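Local coordinates for protein aspartokinase (Clostridium acetobutylicum, PDB 3TVI) that probably catalyses the ATP-dependent phosphorylation of aspartate that opens lysine, threonine and methionine biosynthesis, and binds lysine in its regulatory region, at residues L86-D91 / L124-N129; K296-I301 / V342-K347; L376-G381 / N416-V421. All blocks are in the same frame, centred on the assembly; numbering follows the deposited sequence.

Interaction 1. Residues L86-D91 / L124-N129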
# COMPACT_ATOMS: atom_id res chain seq x y z
N LEU B 86 42.47 -30.10 21.55
CA LEU B 86 41.63 -31.30 21.42
C LEU B 86 42.48 -32.56 21.41
O LEU B 86 41.96 -33.66 21.60
CB LEU B 86 40.77 -31.24 20.15
CG LEU B 86 39.37 -30.62 20.25
CD1 LEU B 86 39.22 -29.72 21.46
CD2 LEU B 86 39.04 -29.89 18.96
N ASN B 87 43.77 -32.40 21.16
CA ASN B 87 44.73 -33.49 21.26
C ASN B 87 44.39 -34.59 20.24
O ASN B 87 44.40 -35.78 20.55
CB ASN B 87 44.73 -34.01 22.71
CG ASN B 87 45.65 -35.19 22.91
OD1 ASN B 87 45.22 -36.23 23.41
ND2 ASN B 87 46.90 -35.05 22.52
N ILE B 88 44.11 -34.16 19.02
CA ILE B 88 43.64 -35.06 17.97
C ILE B 88 44.81 -35.67 17.23
O ILE B 88 45.83 -35.01 17.01
CB ILE B 88 42.73 -34.31 16.98
CG1 ILE B 88 41.58 -33.65 17.75
CG2 ILE B 88 42.23 -35.24 15.90
CD1 ILE B 88 40.60 -32.89 16.89
N ASP B 89 44.65 -36.93 16.82
CA ASP B 89 45.75 -37.68 16.22
C ASP B 89 45.87 -37.41 14.72
O ASP B 89 45.55 -38.26 13.90
CB ASP B 89 45.55 -39.17 16.47
CG ASP B 89 46.72 -39.99 15.98
OD1 ASP B 89 47.88 -39.54 16.19
OD2 ASP B 89 46.49 -41.06 15.39
N MSE B 90 46.36 -36.22 14.39
CA MSE B 90 46.51 -35.83 13.00
C MSE B 90 47.55 -34.76 12.88
O MSE B 90 47.98 -34.18 13.88
CB MSE B 90 45.20 -35.31 12.42
CG MSE B 90 44.98 -33.83 12.74
SE MSE B 90 43.20 -33.29 12.12
CE MSE B 90 43.21 -34.07 10.31
N ASP B 91 47.93 -34.47 11.63
CA ASP B 91 48.91 -33.44 11.32
C ASP B 91 48.25 -32.35 10.48
O ASP B 91 48.25 -32.42 9.25
CB ASP B 91 50.09 -34.05 10.58
CG ASP B 91 51.01 -33.01 9.98
OD1 ASP B 91 51.17 -31.94 10.62
OD2 ASP B 91 51.56 -33.26 8.88
N LEU B 124 37.05 -32.19 11.97
CA LEU B 124 35.87 -32.83 12.53
C LEU B 124 35.72 -34.28 12.09
O LEU B 124 35.25 -35.10 12.86
CB LEU B 124 34.59 -32.08 12.17
CG LEU B 124 34.14 -30.94 13.08
CD1 LEU B 124 32.61 -30.89 13.14
CD2 LEU B 124 34.72 -31.08 14.49
N ALA B 125 36.09 -34.59 10.86
CA ALA B 125 36.00 -35.97 10.40
C ALA B 125 36.88 -36.85 11.28
O ALA B 125 36.50 -37.97 11.65
CB ALA B 125 36.40 -36.09 8.93
N LYS B 126 38.05 -36.34 11.64
CA LYS B 126 38.97 -37.09 12.49
C LYS B 126 38.41 -37.14 13.90
O LYS B 126 38.26 -38.22 14.47
CB LYS B 126 40.36 -36.45 12.51
CG LYS B 126 41.46 -37.36 13.02
CD LYS B 126 41.77 -38.49 12.05
CE LYS B 126 42.39 -39.68 12.76
NZ LYS B 126 42.31 -40.94 11.96
N TYR B 127 38.06 -35.97 14.43
CA TYR B 127 37.66 -35.82 15.82
C TYR B 127 36.39 -36.58 16.16
O TYR B 127 36.23 -37.04 17.30
CB TYR B 127 37.45 -34.35 16.13
CG TYR B 127 37.14 -34.02 17.57
CD1 TYR B 127 36.03 -33.27 17.91
CD2 TYR B 127 37.97 -34.44 18.59
CE1 TYR B 127 35.76 -32.95 19.23
CE2 TYR B 127 37.70 -34.13 19.91
CZ TYR B 127 36.60 -33.38 20.22
OH TYR B 127 36.32 -33.07 21.53
N LEU B 128 35.51 -36.70 15.17
CA LEU B 128 34.22 -37.39 15.35
C LEU B 128 34.22 -38.76 14.68
O LEU B 128 33.18 -39.40 14.59
CB LEU B 128 33.07 -36.55 14.78
CG LEU B 128 32.98 -35.13 15.33
CD1 LEU B 128 31.96 -34.31 14.55
CD2 LEU B 128 32.64 -35.16 16.81
N ASN B 129 35.39 -39.19 14.21
CA ASN B 129 35.53 -40.50 13.61
C ASN B 129 34.48 -40.75 12.52
O ASN B 129 33.75 -41.74 12.54
CB ASN B 129 35.47 -41.56 14.70
CG ASN B 129 36.10 -42.88 14.29
OD1 ASN B 129 36.46 -43.09 13.13
ND2 ASN B 129 36.25 -43.77 15.27
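The phenol ring of Tyr-127 carries Leu-86 over one face: CG stands 4.2 Å from the ring centroid, 25° off the ring normal, in a CH-pi contact displaced toward the rim. Ile-88 comes in obliquely at the ring's root, its CD1 3.5 Å from Tyr-127 CD2. Two helix ends of the amino acid kinase domain meet here, each closed by a Schellman motif. Asn-87, with positive phi, ends helix 69-85, and Asn-129 ends helix 109-127; asparagine tolerates that left-handed backbone well. The chain turning away after Asn-87 lays Ile-88 against the second helix. Tyr-127 suits the border because its ring offers a broad apolar surface while its hydroxyl sits at the far tip; CG anti to the backbone N (chi1 -175°) sends the ring toward Leu-86. Helix 17-28 adjoins both residues, through Phe-20 and Lys-24. On the more exposed side, Lys-126 uses its aliphatic stem: CG lies 3.7 Å from Ile-88 CG2, the two side chains passing in opposite directions, and selenomethionine Met-90 brings SE to 4.3 Å from Lys-126 CB. The bend at chi2 (71°) carries the lysine on past the inverse gamma turn centred on Asp-89, where Lys-126 CE is 3.6 Å from Asp-89 O.

Interaction 2. Residues K296-I301 / V342-K347; sequences KNFTVI and VIEDCK
The hydroxyl of Thr-299 donates to the carboxylate of Asp-345, OG1 to OD1 at 2.8 Å, approaching from above the carboxylate plane. Threonine is apt here: it is beta-branched, as a strand prefers, and with OG1 anti to its carbonyl carbon (chi1 -60°) the hydroxyl points to the aspartate, just beyond the end of the partner strand. The backbone bonds follow. Thr-299 and Ile-343 form an antiparallel hydrogen-bonded pair, gripped in both directions by Thr-299 N to Ile-343 O (2.8 Å) and Ile-343 N to Thr-299 O (2.9 Å). Asp-345 N adds a longer bond to Asn-297 O, 3.2 Å, so Asp-345 is tied to the neighbouring strand by both backbone and side chain as the chain leaves the sheet.

Packing divides between two faces. On that of Phe-298, Val-300, Val-342 and Glu-344, the ring of Phe-298 lies against the stem of Glu-344, whose CB is 4.2 Å from the ring centroid, off-centre. Val-342 CG1 reaches the same ring at CD1 (3.7 Å), so a flat aromatic fills the ground between a branched valine and the aliphatic part of a glutamate. On this same face Val-300 packs on Gly-411 of the second subunit. On the face of Thr-299 and Ile-343, the isoleucine reaches the CD1 of Ile-301 with its own CD1, 4.2 Å apart. Strand 338-344, outermost in this chain's five-stranded antiparallel sheet, thus joins strand 291-304 in an arrangement consistent with the ACT-type regulatory region, and its beginning, at Ser-338, lines a pocket holding bound lysine.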
# COMPACT_ATOMS: atom_id res chain seq x y z
N LYS B 296 11.49 -0.45 14.34
CA LYS B 296 11.26 0.98 14.57
C LYS B 296 11.69 1.81 13.36
O LYS B 296 12.21 1.28 12.38
CB LYS B 296 12.02 1.46 15.82
N ASN B 297 11.43 3.11 13.43
CA ASN B 297 11.92 4.10 12.45
C ASN B 297 11.36 3.99 11.03
O ASN B 297 11.99 3.42 10.14
CB ASN B 297 13.46 4.12 12.44
CG ASN B 297 14.03 4.87 13.63
OD1 ASN B 297 13.40 4.97 14.69
ND2 ASN B 297 15.23 5.41 13.46
N PHE B 298 10.18 4.59 10.83
CA PHE B 298 9.52 4.68 9.53
C PHE B 298 8.90 6.07 9.34
O PHE B 298 8.65 6.78 10.31
CB PHE B 298 8.41 3.65 9.43
CG PHE B 298 8.88 2.26 9.09
CD1 PHE B 298 8.86 1.82 7.78
CD2 PHE B 298 9.28 1.39 10.09
CE1 PHE B 298 9.26 0.54 7.46
CE2 PHE B 298 9.69 0.10 9.77
CZ PHE B 298 9.68 -0.33 8.46
N THR B 299 8.64 6.44 8.09
CA THR B 299 7.99 7.72 7.78
C THR B 299 6.99 7.58 6.64
O THR B 299 7.28 6.94 5.62
CB THR B 299 9.03 8.78 7.37
OG1 THR B 299 9.95 8.99 8.44
CG2 THR B 299 8.33 10.10 7.02
N VAL B 300 5.81 8.18 6.82
CA VAL B 300 4.76 8.13 5.79
C VAL B 300 4.75 9.44 5.00
O VAL B 300 4.91 10.52 5.57
CB VAL B 300 3.36 7.83 6.39
CG1 VAL B 300 3.00 8.78 7.52
CG2 VAL B 300 2.28 7.87 5.32
N ILE B 301 4.60 9.33 3.68
CA ILE B 301 4.41 10.48 2.80
C ILE B 301 2.97 10.49 2.32
O ILE B 301 2.61 9.76 1.38
CB ILE B 301 5.34 10.41 1.58
CG1 ILE B 301 6.80 10.58 2.02
CG2 ILE B 301 4.98 11.48 0.57
CD1 ILE B 301 7.80 10.34 0.91
N VAL B 342 4.51 4.27 3.08
CA VAL B 342 5.26 4.01 4.31
C VAL B 342 6.66 3.55 3.94
O VAL B 342 6.82 2.53 3.27
CB VAL B 342 4.62 2.91 5.16
CG1 VAL B 342 5.50 2.60 6.36
CG2 VAL B 342 3.22 3.32 5.58
N ILE B 343 7.67 4.30 4.39
CA ILE B 343 9.06 4.06 3.98
C ILE B 343 10.01 4.09 5.18
O ILE B 343 9.94 5.01 6.00
CB ILE B 343 9.53 5.11 2.96
CG1 ILE B 343 8.68 5.06 1.69
CG2 ILE B 343 10.99 4.89 2.61
CD1 ILE B 343 8.78 6.29 0.83
N GLU B 344 10.89 3.10 5.28
CA GLU B 344 11.86 3.03 6.38
C GLU B 344 12.84 4.19 6.29
O GLU B 344 13.16 4.67 5.20
CB GLU B 344 12.60 1.69 6.38
CG GLU B 344 13.62 1.56 7.51
CD GLU B 344 14.13 0.14 7.72
OE1 GLU B 344 13.83 -0.75 6.89
OE2 GLU B 344 14.83 -0.08 8.72
N ASP B 345 13.32 4.63 7.46
CA ASP B 345 14.08 5.88 7.58
C ASP B 345 15.48 5.79 6.98
O ASP B 345 15.90 6.69 6.25
CB ASP B 345 14.16 6.32 9.05
CG ASP B 345 12.81 6.74 9.62
OD1 ASP B 345 11.87 7.04 8.84
OD2 ASP B 345 12.69 6.79 10.86
N CYS B 346 16.20 4.72 7.30
CA CYS B 346 17.54 4.50 6.75
C CYS B 346 17.51 4.39 5.23
O CYS B 346 18.41 4.88 4.54
CB CYS B 346 18.17 3.25 7.36
SG CYS B 346 17.32 1.74 6.86
N LYS B 347 16.48 3.73 4.70
CA LYS B 347 16.29 3.59 3.26
C LYS B 347 15.99 4.94 2.59
O LYS B 347 16.24 5.12 1.40
CB LYS B 347 15.18 2.58 2.95

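Interaction 3. Residues L376-G381 / N416-V421; sequences LVATVG and NVIVGV
Strands 367-380 and 416-422 are the central antiparallel pair of an ACT domain, a ferredoxin-like fold in which strand 416-422 lies between the two parallel strands, 367-380 and 405-410, that helix 390-400 connects. Two hydrogen-bonded pairs hold them together. Val-377 N reaches Val-419 O at 2.8 Å, nearly along the C=O axis, and Val-419 N returns to Val-377 O at 2.9 Å. Two residues further along, Thr-379 N meets Val-417 O at 3.0 Å, and Val-417 N meets Thr-379 O at 3.1 Å, less straight at 147°. The non-hydrogen-bonded pairs between and beside them bring alpha carbons close, with Ile-418 CA 3.4 Å from Val-377 O in a CA-H...O contact.

The beta-branched residues Val-377, Thr-379, Val-417 and Val-419 suit extended backbone and make up one face; Ile-394, Phe-395 and Leu-398 of helix 390-400 cover Thr-379 and the two valines of strand 416-422. The other face carries Leu-376, Ala-378, Val-380, Asn-416 and Ile-418. There Ala-378 is small enough to sit beside bulkier neighbours, its CB 4.3 Å from Ile-418 CG1. Asn-416 is buried and polar; CG anti to its backbone N (chi1 161°) swings the amide toward the partner strand, where OD1 comes near Val-380 CG2. Helix 232-240, within the kinase-family part of the chain, reaches this end through Glu-237. At the opposite end Gly-420, lacking a side chain, leaves the surface of its strand to the leucine paired with it. Leu-376, with CG anti to its carbonyl carbon (chi1 -64°), leans across so that CD2 rests 3.9 Å from Gly-420 CA.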
# COMPACT_ATOMS: atom_id res chain seq x y z
N LEU B 376 6.49 -0.12 13.06
CA LEU B 376 5.60 -1.17 12.58
C LEU B 376 5.66 -2.36 13.51
O LEU B 376 6.73 -2.76 13.94
CB LEU B 376 6.00 -1.61 11.17
CG LEU B 376 5.85 -0.53 10.11
CD1 LEU B 376 6.26 -1.08 8.76
CD2 LEU B 376 4.43 0.02 10.05
N VAL B 377 4.49 -2.90 13.83
CA VAL B 377 4.39 -4.11 14.63
C VAL B 377 3.64 -5.16 13.82
O VAL B 377 2.48 -4.96 13.43
CB VAL B 377 3.67 -3.85 15.97
CG1 VAL B 377 3.67 -5.10 16.83
CG2 VAL B 377 4.35 -2.70 16.70
N ALA B 378 4.32 -6.27 13.55
CA ALA B 378 3.74 -7.36 12.80
C ALA B 378 3.42 -8.47 13.77
O ALA B 378 4.31 -8.94 14.49
CB ALA B 378 4.71 -7.86 11.75
N THR B 379 2.16 -8.88 13.79
CA THR B 379 1.76 -9.98 14.64
C THR B 379 1.29 -11.11 13.72
O THR B 379 0.44 -10.89 12.86
CB THR B 379 0.75 -9.54 15.72
OG1 THR B 379 -0.23 -10.56 15.92
CG2 THR B 379 0.06 -8.22 15.34
N VAL B 380 1.88 -12.29 13.88
CA VAL B 380 1.86 -13.33 12.87
C VAL B 380 1.35 -14.65 13.44
O VAL B 380 1.61 -14.98 14.60
CB VAL B 380 3.28 -13.55 12.30
CG1 VAL B 380 3.29 -14.58 11.19
CG2 VAL B 380 3.83 -12.25 11.76
N GLY B 381 0.61 -15.40 12.62
CA GLY B 381 0.17 -16.73 13.03
C GLY B 381 -0.75 -17.35 12.00
O GLY B 381 -1.51 -16.64 11.38
N ASN B 416 -1.45 -12.68 9.13
CA ASN B 416 -0.64 -11.52 9.52
C ASN B 416 -1.39 -10.19 9.57
O ASN B 416 -1.87 -9.71 8.55
CB ASN B 416 0.53 -11.45 8.53
CG ASN B 416 1.19 -10.09 8.49
OD1 ASN B 416 1.78 -9.65 9.47
ND2 ASN B 416 1.12 -9.45 7.34
N VAL B 417 -1.46 -9.58 10.76
CA VAL B 417 -1.91 -8.19 10.88
C VAL B 417 -0.75 -7.28 11.27
O VAL B 417 -0.03 -7.55 12.24
CB VAL B 417 -3.02 -7.99 11.93
CG1 VAL B 417 -3.38 -6.51 12.02
CG2 VAL B 417 -4.25 -8.80 11.57
N ILE B 418 -0.60 -6.20 10.51
CA ILE B 418 0.44 -5.21 10.77
C ILE B 418 -0.21 -3.92 11.25
O ILE B 418 -1.18 -3.43 10.66
CB ILE B 418 1.26 -4.92 9.52
CG1 ILE B 418 1.88 -6.20 8.97
CG2 ILE B 418 2.35 -3.91 9.84
CD1 ILE B 418 1.68 -6.35 7.48
N VAL B 419 0.34 -3.39 12.32
CA VAL B 419 -0.16 -2.18 12.93
C VAL B 419 0.99 -1.21 12.97
O VAL B 419 2.12 -1.61 13.27
CB VAL B 419 -0.63 -2.47 14.36
CG1 VAL B 419 -0.18 -1.37 15.30
CG2 VAL B 419 -2.13 -2.65 14.40
N GLY B 420 0.71 0.05 12.66
CA GLY B 420 1.72 1.10 12.67
C GLY B 420 1.41 2.11 13.75
O GLY B 420 0.28 2.53 13.89
N VAL B 421 2.43 2.48 14.52
CA VAL B 421 2.25 3.34 15.69
C VAL B 421 3.44 4.25 15.91
O VAL B 421 4.53 4.01 15.39
CB VAL B 421 2.11 2.50 16.98
CG1 VAL B 421 0.86 1.65 16.92
CG2 VAL B 421 3.36 1.66 17.22

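The three contacts follow one another along the chain, each closing before the next opens. Interaction 1 belongs to the helical part of the amino acid kinase domain, with its centre about 51 Å from that of interaction 2 and 49 Å from that of interaction 3, on the opposite side of the chain's centre. Interactions 2 and 3 share the five-stranded antiparallel sheet of the regulatory region, their centres about 15 Å apart; strands 291-304 and 367-380 are neighbours in it, and Phe-298 CZ packs 3.5 Å from Leu-376 CD1. The sheet runs from strand 338-344, outermost in this chain and beginning at a lysine pocket, to the core of the ACT domain, away from the kinase-side helix ends.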